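Local coordinates for protein lipase (Pelosinus fermentans, PDB 5AH0) that hydrolyses ester bonds as a lipase and also breaks down the synthetic polyester poly(butylene adipate-co-terephthalate), at residues A[179-184]-A[279-284]; A[333-338]-A[343-348]; A[94-99]-A[151-156]. All coordinates share one frame; numbering follows the deposited sequence.

Contact 1 (A[179-184]-A[279-284]); sequences AKNLVA and HVIYMT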
ATOM      1  N   ALA A 179       3.654  14.145   3.227  1.00 49.53           N
ATOM      2  CA  ALA A 179       4.586  13.227   3.851  1.00 48.53           C
ATOM      3  C   ALA A 179       5.159  13.833   5.125  1.00 47.67           C
ATOM      4  O   ALA A 179       5.045  13.242   6.206  1.00 47.46           O
ATOM      5  CB  ALA A 179       5.693  12.853   2.889  1.00 51.63           C
ATOM      6  N   LYS A 180       5.753  15.020   4.993  1.00 43.73           N
ATOM      7  CA  LYS A 180       6.327  15.719   6.130  1.00 41.94           C
ATOM      8  C   LYS A 180       5.331  15.829   7.277  1.00 43.66           C
ATOM      9  O   LYS A 180       5.655  15.512   8.424  1.00 46.82           O
ATOM     10  CB  LYS A 180       6.792  17.110   5.716  1.00 47.95           C
ATOM     11  CG  LYS A 180       8.050  17.117   4.862  1.00 53.63           C
ATOM     12  CD  LYS A 180       8.145  18.410   4.065  1.00 57.31           C
ATOM     13  CE  LYS A 180       9.575  18.663   3.634  1.00 64.25           C
ATOM     14  NZ  LYS A 180       9.682  19.795   2.690  1.00 68.53           N
ATOM     15  N   ASN A 181       4.103  16.233   6.968  1.00 40.25           N
ATOM     16  CA  ASN A 181       3.113  16.426   8.016  1.00 40.53           C
ATOM     17  C   ASN A 181       2.658  15.121   8.659  1.00 40.49           C
ATOM     18  O   ASN A 181       2.341  15.094   9.845  1.00 38.05           O
ATOM     19  CB  ASN A 181       1.911  17.178   7.471  1.00 43.13           C
ATOM     20  CG  ASN A 181       2.151  18.666   7.414  1.00 48.17           C
ATOM     21  OD1 ASN A 181       2.124  19.350   8.443  1.00 48.99           O
ATOM     22  ND2 ASN A 181       2.394  19.183   6.209  1.00 47.85           N
ATOM     23  N   LEU A 182       2.648  14.028   7.905  1.00 41.74           N
ATOM     24  CA  LEU A 182       2.289  12.751   8.510  1.00 42.88           C
ATOM     25  C   LEU A 182       3.323  12.333   9.556  1.00 41.58           C
ATOM     26  O   LEU A 182       2.964  11.880  10.632  1.00 42.37           O
ATOM     27  CB  LEU A 182       2.145  11.654   7.458  1.00 45.90           C
ATOM     28  CG  LEU A 182       1.751  10.341   8.140  1.00 49.46           C
ATOM     29  CD1 LEU A 182       0.423   9.841   7.658  1.00 47.59           C
ATOM     30  CD2 LEU A 182       2.825   9.277   7.966  1.00 54.15           C
ATOM     31  N   VAL A 183       4.606  12.476   9.246  1.00 46.06           N
ATOM     32  CA  VAL A 183       5.638  12.150  10.225  1.00 47.34           C
ATOM     33  C   VAL A 183       5.514  13.055  11.435  1.00 48.78           C
ATOM     34  O   VAL A 183       5.524  12.594  12.570  1.00 52.25           O
ATOM     35  CB  VAL A 183       7.055  12.287   9.653  1.00 49.68           C
ATOM     36  CG1 VAL A 183       8.098  11.943  10.721  1.00 48.85           C
ATOM     37  CG2 VAL A 183       7.215  11.394   8.456  1.00 52.19           C
ATOM     38  N   ALA A 184       5.377  14.348  11.177  1.00 45.94           N
ATOM     39  CA  ALA A 184       5.235  15.321  12.242  1.00 42.60           C
ATOM     40  C   ALA A 184       4.013  15.005  13.077  1.00 44.65           C
ATOM     41  O   ALA A 184       4.046  15.102  14.305  1.00 49.77           O
ATOM     42  CB  ALA A 184       5.134  16.714  11.668  1.00 42.21           C
ATOM     43  N   HIS A 279      -3.125  17.814  12.560  1.00 36.34           N
ATOM     44  CA  HIS A 279      -2.230  18.646  11.781  1.00 36.83           C
ATOM     45  C   HIS A 279      -1.449  19.567  12.725  1.00 41.40           C
ATOM     46  O   HIS A 279      -2.028  20.372  13.463  1.00 46.16           O
ATOM     47  CB  HIS A 279      -3.005  19.445  10.756  1.00 33.00           C
ATOM     48  CG  HIS A 279      -2.147  19.995   9.670  1.00 39.89           C
ATOM     49  ND1 HIS A 279      -1.358  21.110   9.846  1.00 42.20           N
ATOM     50  CD2 HIS A 279      -1.934  19.576   8.402  1.00 37.26           C
ATOM     51  CE1 HIS A 279      -0.708  21.362   8.726  1.00 39.38           C
ATOM     52  NE2 HIS A 279      -1.031  20.440   7.838  1.00 39.36           N
ATOM     53  N   VAL A 280      -0.135  19.425  12.740  1.00 43.27           N
ATOM     54  CA  VAL A 280       0.670  20.132  13.735  1.00 46.68           C
ATOM     55  C   VAL A 280       0.737  21.648  13.489  1.00 47.64           C
ATOM     56  O   VAL A 280       1.070  22.418  14.385  1.00 50.00           O
ATOM     57  CB  VAL A 280       2.084  19.525  13.797  1.00 50.12           C
ATOM     58  CG1 VAL A 280       2.909  20.162  14.888  1.00 60.71           C
ATOM     59  CG2 VAL A 280       1.987  18.020  14.058  1.00 45.12           C
ATOM     60  N   ILE A 281       0.373  22.095  12.295  1.00 49.86           N
ATOM     61  CA  ILE A 281       0.384  23.534  12.024  1.00 51.00           C
ATOM     62  C   ILE A 281      -0.998  24.137  12.276  1.00 47.10           C
ATOM     63  O   ILE A 281      -1.142  25.070  13.061  1.00 49.41           O
ATOM     64  CB  ILE A 281       0.834  23.860  10.570  1.00 50.56           C
ATOM     65  CG1 ILE A 281       2.328  23.596  10.390  1.00 53.47           C
ATOM     66  CG2 ILE A 281       0.560  25.318  10.229  1.00 41.09           C
ATOM     67  CD1 ILE A 281       2.686  22.164  10.156  1.00 57.05           C
ATOM     68  N   TYR A 282      -2.017  23.578  11.643  1.00 43.39           N
ATOM     69  CA  TYR A 282      -3.351  24.175  11.693  1.00 47.69           C
ATOM     70  C   TYR A 282      -4.174  23.806  12.923  1.00 50.20           C
ATOM     71  O   TYR A 282      -5.216  24.418  13.177  1.00 50.54           O
ATOM     72  CB  TYR A 282      -4.129  23.795  10.437  1.00 41.81           C
ATOM     73  CG  TYR A 282      -3.409  24.212   9.184  1.00 41.29           C
ATOM     74  CD1 TYR A 282      -2.725  25.423   9.130  1.00 39.83           C
ATOM     75  CD2 TYR A 282      -3.422  23.409   8.045  1.00 41.88           C
ATOM     76  CE1 TYR A 282      -2.062  25.820   7.988  1.00 40.76           C
ATOM     77  CE2 TYR A 282      -2.769  23.806   6.881  1.00 41.17           C
ATOM     78  CZ  TYR A 282      -2.089  25.010   6.864  1.00 43.61           C
ATOM     79  OH  TYR A 282      -1.425  25.414   5.724  1.00 51.89           O
ATOM     80  N   MET A 283      -3.730  22.788  13.656  1.00 49.71           N
ATOM     81  CA  MET A 283      -4.468  22.284  14.814  1.00 51.98           C
ATOM     82  C   MET A 283      -5.846  21.806  14.374  1.00 45.29           C
ATOM     83  O   MET A 283      -6.810  21.881  15.121  1.00 48.57           O
ATOM     84  CB  MET A 283      -4.578  23.355  15.902  1.00 60.53           C
ATOM     85  CG  MET A 283      -3.243  23.976  16.319  1.00 67.75           C
ATOM     86  SD  MET A 283      -2.350  23.119  17.636  1.00141.35           S
ATOM     87  CE  MET A 283      -1.664  21.685  16.808  1.00 61.82           C
ATOM     88  N   THR A 284      -5.933  21.382  13.121  1.00 37.86           N
ATOM     89  CA  THR A 284      -7.092  20.674  12.611  1.00 37.37           C
ATOM     90  C   THR A 284      -6.785  19.176  12.586  1.00 39.32           C
ATOM     91  O   THR A 284      -5.656  18.757  12.892  1.00 40.04           O
ATOM     92  CB  THR A 284      -7.455  21.150  11.195  1.00 35.51           C
ATOM     93  OG1 THR A 284      -6.423  20.749  10.286  1.00 35.41           O
ATOM     94  CG2 THR A 284      -7.617  22.647  11.159  1.00 35.53           C
TER
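Asn181 and His279 meet through two first torsions: CG of Asn181 lies beside its own backbone N (chi1 -81°), while the His279 ring swings opposite its backbone N (chi1 -163°). The amide oxygen then sits over one face of the imidazole, with Asn181 OD1 3.4 Å from His279 NE2. This is packing rather than a hydrogen bond, because the oxygen stands over the ring face, at a poor angle for a bond to NE2; amide and ring planes are inclined by 30°. The amide has its own anchor, since Asn181 ND2 bonds to the backbone oxygen of Asp177 one turn earlier in the helix. CD1 of Ile281 reaches across to the same oxygen, 3.3 Å from Asn181 OD1.

The other face of the His279 ring carries CD2 of Tyr282, toward the rim, so the imidazole is sandwiched. Its ND1 accepts two backbone N-H groups, from Ile281 N at 3.2 Å and, nearly straight, from Tyr282 N at 3.1 Å. A proton on this ring is therefore probably carried by NE2. With an alanine in place of His279, the N-H groups of Ile281 and Tyr282 would probably lose their shared acceptor and a gap would be likely to open between Asn181 and Tyr282. The turn also closes through its backbone, His279 N bonding to Thr284 O at 2.7 Å.

One helical turn on from Asn181, Val280 CG2 rests 3.6 Å from Ala184 O; its apolar partner is Ala184 CB, at 4.2 Å.

Helix 173-190 supplies Asn181 and Ala184, and its flank bearing Lys180 and Val183 packs on helix 215-223. The turn at 279-284 belongs to the loop leading from strand 258-265 to helix 288-294, whose Pro289 is touched by His279, Tyr282 and Thr284.

Contact 2 (A[333-338]-A[343-348]); sequences KIVNYN and IGKWNS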
ATOM      1  N   LYS A 333     -12.096  -6.489 -15.023  1.00 81.84           N
ATOM      2  CA  LYS A 333     -13.546  -6.422 -14.875  1.00 83.56           C
ATOM      3  C   LYS A 333     -13.915  -6.036 -13.448  1.00 76.46           C
ATOM      4  O   LYS A 333     -13.451  -6.642 -12.486  1.00 74.48           O
ATOM      5  CB  LYS A 333     -14.217  -7.750 -15.252  1.00 89.54           C
ATOM      6  CG  LYS A 333     -14.218  -8.061 -16.741  1.00 97.50           C
ATOM      7  CD  LYS A 333     -14.926  -9.379 -17.024  1.00104.60           C
ATOM      8  CE  LYS A 333     -14.972  -9.680 -18.515  1.00112.03           C
ATOM      9  NZ  LYS A 333     -15.583 -11.011 -18.817  1.00116.79           N
ATOM     10  N   ILE A 334     -14.742  -5.011 -13.309  1.00 73.83           N
ATOM     11  CA  ILE A 334     -15.168  -4.594 -11.984  1.00 70.67           C
ATOM     12  C   ILE A 334     -16.650  -4.866 -11.826  1.00 71.12           C
ATOM     13  O   ILE A 334     -17.455  -4.478 -12.665  1.00 77.07           O
ATOM     14  CB  ILE A 334     -14.858  -3.116 -11.740  1.00 67.06           C
ATOM     15  CG1 ILE A 334     -13.363  -2.883 -11.922  1.00 65.36           C
ATOM     16  CG2 ILE A 334     -15.290  -2.695 -10.342  1.00 65.29           C
ATOM     17  CD1 ILE A 334     -12.963  -1.457 -11.773  1.00 65.14           C
ATOM     18  N   VAL A 335     -16.994  -5.522 -10.727  1.00 67.91           N
ATOM     19  CA  VAL A 335     -18.338  -6.026 -10.484  1.00 71.66           C
ATOM     20  C   VAL A 335     -18.873  -5.593  -9.119  1.00 73.73           C
ATOM     21  O   VAL A 335     -18.113  -5.484  -8.158  1.00 75.43           O
ATOM     22  CB  VAL A 335     -18.338  -7.572 -10.582  1.00 74.02           C
ATOM     23  CG1 VAL A 335     -19.617  -8.179 -10.037  1.00 76.75           C
ATOM     24  CG2 VAL A 335     -18.076  -8.011 -12.017  1.00 76.82           C
ATOM     25  N   ASN A 336     -20.171  -5.317  -9.036  1.00 75.09           N
ATOM     26  CA  ASN A 336     -20.821  -5.128  -7.743  1.00 77.19           C
ATOM     27  C   ASN A 336     -20.968  -6.453  -6.987  1.00 82.85           C
ATOM     28  O   ASN A 336     -21.524  -7.421  -7.518  1.00 87.48           O
ATOM     29  CB  ASN A 336     -22.194  -4.483  -7.926  1.00 79.14           C
ATOM     30  CG  ASN A 336     -22.123  -2.984  -8.079  1.00 79.43           C
ATOM     31  OD1 ASN A 336     -21.189  -2.342  -7.601  1.00 79.26           O
ATOM     32  ND2 ASN A 336     -23.127  -2.409  -8.730  1.00 81.60           N
ATOM     33  N   TYR A 337     -20.475  -6.495  -5.749  1.00 81.11           N
ATOM     34  CA  TYR A 337     -20.520  -7.710  -4.932  1.00 80.76           C
ATOM     35  C   TYR A 337     -21.946  -8.085  -4.557  1.00 86.89           C
ATOM     36  O   TYR A 337     -22.615  -7.352  -3.836  1.00 89.07           O
ATOM     37  CB  TYR A 337     -19.673  -7.543  -3.672  1.00 74.25           C
ATOM     38  CG  TYR A 337     -19.757  -8.706  -2.717  1.00 73.01           C
ATOM     39  CD1 TYR A 337     -19.250  -9.945  -3.064  1.00 75.31           C
ATOM     40  CD2 TYR A 337     -20.313  -8.557  -1.454  1.00 72.68           C
ATOM     41  CE1 TYR A 337     -19.315 -11.015  -2.191  1.00 77.99           C
ATOM     42  CE2 TYR A 337     -20.376  -9.616  -0.571  1.00 74.14           C
ATOM     43  CZ  TYR A 337     -19.877 -10.846  -0.944  1.00 78.19           C
ATOM     44  OH  TYR A 337     -19.937 -11.917  -0.077  1.00 81.21           O
ATOM     45  N   ASN A 338     -22.404  -9.230  -5.051  1.00 90.62           N
ATOM     46  CA  ASN A 338     -23.783  -9.667  -4.857  1.00 92.39           C
ATOM     47  C   ASN A 338     -23.975 -10.564  -3.639  1.00 93.83           C
ATOM     48  O   ASN A 338     -25.092 -10.721  -3.147  1.00 96.98           O
ATOM     49  CB  ASN A 338     -24.272 -10.399  -6.103  1.00 95.90           C
ATOM     50  CG  ASN A 338     -23.277 -11.432  -6.598  1.00 96.67           C
ATOM     51  OD1 ASN A 338     -22.645 -12.139  -5.811  1.00 95.16           O
ATOM     52  ND2 ASN A 338     -23.139 -11.530  -7.912  1.00 98.92           N
ATOM     53  N   ILE A 343     -14.515 -15.008  -8.814  1.00 84.23           N
ATOM     54  CA  ILE A 343     -13.084 -15.129  -9.065  1.00 81.02           C
ATOM     55  C   ILE A 343     -12.681 -14.424 -10.364  1.00 81.64           C
ATOM     56  O   ILE A 343     -13.474 -14.330 -11.301  1.00 84.87           O
ATOM     57  CB  ILE A 343     -12.674 -16.601  -9.137  1.00 82.58           C
ATOM     58  CG1 ILE A 343     -11.152 -16.742  -9.115  1.00 85.83           C
ATOM     59  CG2 ILE A 343     -13.279 -17.251 -10.368  1.00 82.55           C
ATOM     60  CD1 ILE A 343     -10.673 -18.175  -9.144  1.00 87.71           C
ATOM     61  N   GLY A 344     -11.458 -13.902 -10.405  1.00 78.21           N
ATOM     62  CA  GLY A 344     -10.940 -13.261 -11.601  1.00 74.49           C
ATOM     63  C   GLY A 344     -11.408 -11.835 -11.829  1.00 70.82           C
ATOM     64  O   GLY A 344     -10.894 -11.150 -12.705  1.00 70.60           O
ATOM     65  N   LYS A 345     -12.373 -11.370 -11.040  1.00 70.15           N
ATOM     66  CA  LYS A 345     -12.906 -10.018 -11.218  1.00 68.83           C
ATOM     67  C   LYS A 345     -12.866  -9.249  -9.901  1.00 63.41           C
ATOM     68  O   LYS A 345     -12.763  -9.844  -8.832  1.00 62.42           O
ATOM     69  CB  LYS A 345     -14.340 -10.070 -11.752  1.00 74.59           C
ATOM     70  CG  LYS A 345     -14.514 -10.965 -12.950  1.00 81.26           C
ATOM     71  CD  LYS A 345     -15.933 -11.509 -13.074  1.00 87.68           C
ATOM     72  CE  LYS A 345     -16.802 -10.680 -14.010  1.00 91.59           C
ATOM     73  NZ  LYS A 345     -18.037 -11.438 -14.408  1.00 92.44           N
ATOM     74  N   TRP A 346     -12.951  -7.926  -9.979  1.00 62.00           N
ATOM     75  CA  TRP A 346     -12.982  -7.101  -8.779  1.00 59.56           C
ATOM     76  C   TRP A 346     -14.383  -7.081  -8.176  1.00 62.78           C
ATOM     77  O   TRP A 346     -15.330  -6.588  -8.790  1.00 63.97           O
ATOM     78  CB  TRP A 346     -12.521  -5.672  -9.086  1.00 56.96           C
ATOM     79  CG  TRP A 346     -11.056  -5.554  -9.367  1.00 58.14           C
ATOM     80  CD1 TRP A 346     -10.429  -5.694 -10.577  1.00 60.43           C
ATOM     81  CD2 TRP A 346     -10.027  -5.275  -8.412  1.00 56.69           C
ATOM     82  NE1 TRP A 346      -9.072  -5.521 -10.430  1.00 58.95           N
ATOM     83  CE2 TRP A 346      -8.799  -5.268  -9.110  1.00 57.43           C
ATOM     84  CE3 TRP A 346     -10.022  -5.042  -7.033  1.00 50.55           C
ATOM     85  CZ2 TRP A 346      -7.583  -5.030  -8.472  1.00 55.12           C
ATOM     86  CZ3 TRP A 346      -8.819  -4.806  -6.406  1.00 49.47           C
ATOM     87  CH2 TRP A 346      -7.615  -4.802  -7.122  1.00 52.91           C
ATOM     88  N   ASN A 347     -14.513  -7.627  -6.972  1.00 61.80           N
ATOM     89  CA  ASN A 347     -15.774  -7.570  -6.252  1.00 63.20           C
ATOM     90  C   ASN A 347     -15.854  -6.278  -5.440  1.00 64.13           C
ATOM     91  O   ASN A 347     -15.352  -6.211  -4.307  1.00 61.70           O
ATOM     92  CB  ASN A 347     -15.931  -8.790  -5.339  1.00 63.76           C
ATOM     93  CG  ASN A 347     -16.016 -10.110  -6.110  1.00 69.59           C
ATOM     94  OD1 ASN A 347     -17.073 -10.737  -6.166  1.00 73.08           O
ATOM     95  ND2 ASN A 347     -14.900 -10.538  -6.693  1.00 69.92           N
ATOM     96  N   SER A 348     -16.462  -5.248  -6.032  1.00 65.16           N
ATOM     97  CA  SER A 348     -16.556  -3.923  -5.411  1.00 61.06           C
ATOM     98  C   SER A 348     -17.588  -3.890  -4.287  1.00 61.82           C
ATOM     99  O   SER A 348     -18.795  -4.057  -4.516  1.00 64.41           O
ATOM    100  CB  SER A 348     -16.900  -2.860  -6.449  1.00 63.46           C
ATOM    101  OG  SER A 348     -17.065  -1.595  -5.829  1.00 64.33           O
TER
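Val335 faces Asn347 in a parallel pairing and grips the residues flanking it: Val335 N bonds to Trp346 O at 2.8 Å, and Val335 O takes the N-H of Ser348 at 2.7 Å. The second bond is the straighter at the acceptor, its donor almost exactly in line with the C=O. Ser348 follows up with its side chain, CB lying 3.4 Å from that same Val335 O. The ladder continues at both ends, with Trp346 N giving its hydrogen to Lys333 O and Tyr337 N bonding to Ser348 O at 3.2 Å. In this last bond the donor stands above the carbonyl plane, 40° out of it.

Lys345 supplies the apolar part. Its chain bends at chi3 (96°), laying the methylene CE 3.6 Å from Val335 CG2 and 3.8 Å from Lys333 CD. The two lysines thus lie against each other through carbon, while their ammonium groups stay apart, with Lys333 NZ 5.1 Å from Lys345 NZ; the like charges would probably discourage closer approach.

On the sheet face holding Ile334 and Trp346, Ile334 CG1 packs 4.1 Å from Trp346 CB. The indole N-H is engaged by Asp332, just ahead of Lys333. Past the strand end, the Tyr337 ring presents its edge to OD1 of Asn347, an oxygen already bonded to Gln342 N; Asn347 ND2 bonds to Tyr259 O, so the amide is held at both its polar atoms.

The short segments 334-336 and 346-348 diverge by 38°, and only four residues, none helical, separate the two six-residue stretches. Strand 346-348 pairs in parallel with 258-265 on its other side, so 334-336 extends the central sheet of this alpha/beta-hydrolase beyond it, with Trp346 also meeting His163 edge-to-face.

Contact 3 (A[94-99]-A[151-156]); sequences PEWGNL and SWVHSI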
ATOM      1  N   PRO A  94       7.959 -18.587   5.678  1.00 68.18           N
ATOM      2  CA  PRO A  94       8.938 -19.276   4.822  1.00 73.27           C
ATOM      3  C   PRO A  94       8.354 -20.375   3.929  1.00 73.47           C
ATOM      4  O   PRO A  94       8.882 -20.610   2.847  1.00 75.58           O
ATOM      5  CB  PRO A  94       9.918 -19.876   5.832  1.00 68.97           C
ATOM      6  CG  PRO A  94       9.829 -18.963   7.010  1.00 72.59           C
ATOM      7  CD  PRO A  94       8.391 -18.550   7.086  1.00 68.12           C
ATOM      8  N   GLU A  95       7.280 -21.023   4.360  1.00 72.96           N
ATOM      9  CA  GLU A  95       6.718 -22.133   3.599  1.00 78.11           C
ATOM     10  C   GLU A  95       5.713 -21.671   2.558  1.00 75.23           C
ATOM     11  O   GLU A  95       5.016 -22.495   1.965  1.00 75.48           O
ATOM     12  CB  GLU A  95       6.046 -23.134   4.534  1.00 88.20           C
ATOM     13  CG  GLU A  95       6.794 -23.364   5.835  1.00 98.41           C
ATOM     14  CD  GLU A  95       6.481 -22.288   6.859  1.00101.21           C
ATOM     15  OE1 GLU A  95       5.343 -21.771   6.836  1.00 98.17           O
ATOM     16  OE2 GLU A  95       7.372 -21.961   7.675  1.00104.44           O
ATOM     17  N   TRP A  96       5.652 -20.359   2.339  1.00 72.31           N
ATOM     18  CA  TRP A  96       4.746 -19.766   1.364  1.00 70.01           C
ATOM     19  C   TRP A  96       4.977 -20.411  -0.001  1.00 75.31           C
ATOM     20  O   TRP A  96       6.116 -20.507  -0.458  1.00 80.53           O
ATOM     21  CB  TRP A  96       4.973 -18.253   1.295  1.00 66.66           C
ATOM     22  CG  TRP A  96       4.063 -17.494   0.369  1.00 66.06           C
ATOM     23  CD1 TRP A  96       2.753 -17.763   0.095  1.00 67.20           C
ATOM     24  CD2 TRP A  96       4.407 -16.342  -0.412  1.00 64.40           C
ATOM     25  NE1 TRP A  96       2.257 -16.845  -0.800  1.00 64.74           N
ATOM     26  CE2 TRP A  96       3.254 -15.964  -1.129  1.00 66.54           C
ATOM     27  CE3 TRP A  96       5.577 -15.595  -0.573  1.00 62.81           C
ATOM     28  CZ2 TRP A  96       3.239 -14.868  -1.994  1.00 68.81           C
ATOM     29  CZ3 TRP A  96       5.560 -14.511  -1.433  1.00 63.98           C
ATOM     30  CH2 TRP A  96       4.400 -14.157  -2.132  1.00 66.66           C
ATOM     31  N   GLY A  97       3.905 -20.873  -0.638  1.00 73.90           N
ATOM     32  CA  GLY A  97       4.009 -21.436  -1.973  1.00 76.80           C
ATOM     33  C   GLY A  97       4.416 -22.905  -2.053  1.00 81.31           C
ATOM     34  O   GLY A  97       4.329 -23.521  -3.119  1.00 82.90           O
ATOM     35  N   ASN A  98       4.878 -23.468  -0.939  1.00 82.02           N
ATOM     36  CA  ASN A  98       5.220 -24.891  -0.891  1.00 88.43           C
ATOM     37  C   ASN A  98       3.996 -25.774  -1.027  1.00 90.30           C
ATOM     38  O   ASN A  98       2.861 -25.293  -1.141  1.00 90.54           O
ATOM     39  CB  ASN A  98       5.931 -25.248   0.416  1.00 77.55           C
ATOM     40  CG  ASN A  98       7.273 -24.577   0.552  1.00 78.19           C
ATOM     41  OD1 ASN A  98       7.754 -23.931  -0.376  1.00 78.94           O
ATOM     42  ND2 ASN A  98       7.878 -24.702   1.728  1.00 78.04           N
ATOM     43  N   LEU A  99       4.239 -27.076  -0.993  1.00 91.62           N
ATOM     44  CA  LEU A  99       3.163 -28.047  -1.011  1.00 96.89           C
ATOM     45  C   LEU A  99       3.163 -28.793   0.316  1.00102.14           C
ATOM     46  O   LEU A  99       4.217 -29.021   0.914  1.00101.88           O
ATOM     47  CB  LEU A  99       3.315 -29.023  -2.180  1.00 99.02           C
ATOM     48  CG  LEU A  99       3.116 -28.442  -3.581  1.00 99.26           C
ATOM     49  CD1 LEU A  99       3.868 -29.278  -4.605  1.00103.01           C
ATOM     50  CD2 LEU A  99       1.640 -28.347  -3.939  1.00 97.82           C
ATOM     51  N   SER A 151       1.423 -19.499  -8.399  1.00 86.08           N
ATOM     52  CA  SER A 151       0.094 -19.119  -7.959  1.00 85.90           C
ATOM     53  C   SER A 151       0.008 -19.283  -6.440  1.00 81.71           C
ATOM     54  O   SER A 151      -0.433 -20.316  -5.935  1.00 81.94           O
ATOM     55  CB  SER A 151      -0.970 -19.948  -8.677  1.00 92.41           C
ATOM     56  OG  SER A 151      -2.271 -19.568  -8.264  1.00 94.33           O
ATOM     57  N   TRP A 152       0.468 -18.258  -5.723  1.00 79.40           N
ATOM     58  CA  TRP A 152       0.644 -18.308  -4.268  1.00 75.72           C
ATOM     59  C   TRP A 152      -0.340 -17.434  -3.479  1.00 70.84           C
ATOM     60  O   TRP A 152      -0.258 -17.327  -2.250  1.00 66.05           O
ATOM     61  CB  TRP A 152       2.076 -17.895  -3.924  1.00 76.98           C
ATOM     62  CG  TRP A 152       3.134 -18.837  -4.431  1.00 81.79           C
ATOM     63  CD1 TRP A 152       2.946 -19.978  -5.171  1.00 81.78           C
ATOM     64  CD2 TRP A 152       4.547 -18.717  -4.237  1.00 84.09           C
ATOM     65  NE1 TRP A 152       4.157 -20.575  -5.435  1.00 83.31           N
ATOM     66  CE2 TRP A 152       5.155 -19.822  -4.873  1.00 84.87           C
ATOM     67  CE3 TRP A 152       5.359 -17.787  -3.577  1.00 83.03           C
ATOM     68  CZ2 TRP A 152       6.531 -20.016  -4.873  1.00 86.60           C
ATOM     69  CZ3 TRP A 152       6.729 -17.982  -3.579  1.00 84.93           C
ATOM     70  CH2 TRP A 152       7.301 -19.088  -4.223  1.00 87.73           C
ATOM     71  N   VAL A 153      -1.251 -16.787  -4.192  1.00 69.16           N
ATOM     72  CA  VAL A 153      -2.158 -15.835  -3.575  1.00 66.03           C
ATOM     73  C   VAL A 153      -3.583 -16.238  -3.907  1.00 71.12           C
ATOM     74  O   VAL A 153      -3.898 -16.518  -5.065  1.00 78.09           O
ATOM     75  CB  VAL A 153      -1.884 -14.397  -4.056  1.00 62.44           C
ATOM     76  CG1 VAL A 153      -2.952 -13.426  -3.530  1.00 60.11           C
ATOM     77  CG2 VAL A 153      -0.489 -13.965  -3.635  1.00 54.67           C
ATOM     78  N   HIS A 154      -4.442 -16.299  -2.894  1.00 66.15           N
ATOM     79  CA  HIS A 154      -5.798 -16.766  -3.119  1.00 68.19           C
ATOM     80  C   HIS A 154      -6.746 -15.593  -3.337  1.00 66.17           C
ATOM     81  O   HIS A 154      -7.651 -15.648  -4.172  1.00 70.08           O
ATOM     82  CB  HIS A 154      -6.275 -17.634  -1.958  1.00 69.32           C
ATOM     83  CG  HIS A 154      -7.431 -18.512  -2.313  1.00 73.39           C
ATOM     84  ND1 HIS A 154      -8.725 -18.242  -1.922  1.00 74.64           N
ATOM     85  CD2 HIS A 154      -7.490 -19.645  -3.052  1.00 75.98           C
ATOM     86  CE1 HIS A 154      -9.529 -19.178  -2.394  1.00 75.77           C
ATOM     87  NE2 HIS A 154      -8.804 -20.043  -3.081  1.00 77.16           N
ATOM     88  N   SER A 155      -6.551 -14.533  -2.566  1.00 59.61           N
ATOM     89  CA  SER A 155      -7.390 -13.356  -2.691  1.00 55.83           C
ATOM     90  C   SER A 155      -6.621 -12.083  -2.456  1.00 50.39           C
ATOM     91  O   SER A 155      -5.597 -12.068  -1.775  1.00 49.49           O
ATOM     92  CB  SER A 155      -8.552 -13.415  -1.705  1.00 59.79           C
ATOM     93  OG  SER A 155      -8.061 -13.462  -0.375  1.00 60.92           O
ATOM     94  N   ILE A 156      -7.158 -11.001  -2.999  1.00 49.35           N
ATOM     95  CA  ILE A 156      -6.616  -9.686  -2.766  1.00 49.95           C
ATOM     96  C   ILE A 156      -7.741  -8.771  -2.299  1.00 49.92           C
ATOM     97  O   ILE A 156      -8.751  -8.602  -2.991  1.00 51.48           O
ATOM     98  CB  ILE A 156      -5.953  -9.123  -4.036  1.00 53.63           C
ATOM     99  CG1 ILE A 156      -4.610  -9.814  -4.288  1.00 53.04           C
ATOM    100  CG2 ILE A 156      -5.783  -7.609  -3.943  1.00 43.20           C
ATOM    101  CD1 ILE A 156      -3.808  -9.154  -5.389  1.00 54.47           C
TER
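Trp96 NE1 donates to the backbone oxygen of Trp152 at 2.9 Å, with a fairly straight N-H...O angle of 159°. The acceptor lies close to the plane of the Trp96 ring, while the donor stands above the carbonyl plane of Trp152. With the bond holding one edge of the indole, Trp152 comes over its face: CE3 sits 3.5 Å above the Trp96 ring plane, over its centre. This is a T-shaped (edge-to-face) stack with planes at 70°, the six-membered centroids 4.9 Å apart. Swinging CG of Trp96 opposite its own backbone N (chi1 -177°) is what carries the indole over to the strand.

Trp152 leads into strand 153-159 of the parallel central sheet, the core of the alpha/beta-hydrolase fold, and the partner is a type II beta turn, Glu95 to Asn98, in the loop before strand 108-113. Gly97 takes the third place of that turn and lays its CA over the Trp152 five-membered ring, a CH-pi contact 3.4 Å from the centroid. A side chain there would run into the indole. Val153 CG2 touches the edge of Trp96, 4.2 Å from CZ2. Leu127 of helix 116-129 and Ile65 of helix 54-66 also touch Trp96, and Lys66 of the latter helix bonds through NZ to Trp96 O.

Contacts 2 and 3 reach the same parallel sheet: strands 153-159 and 346-348 both pair with 258-265, one from each flank. Their centres are about 22 Å apart and their nearest atoms about 5 Å, without touching. Contact 1 lies across the chain's centre from both, about 37 Å from contact 2 and about 39 Å from contact 3 between centres, and joins a helix to the loop that follows the same strand 258-265. None of the three includes a zinc ligand, but helix 54-66, which packs on contact 3, also supplies the ligand Asp56; His76, His82 and Asp233 complete the site. A bound PEG lies about 7 Å from the His279 side chain.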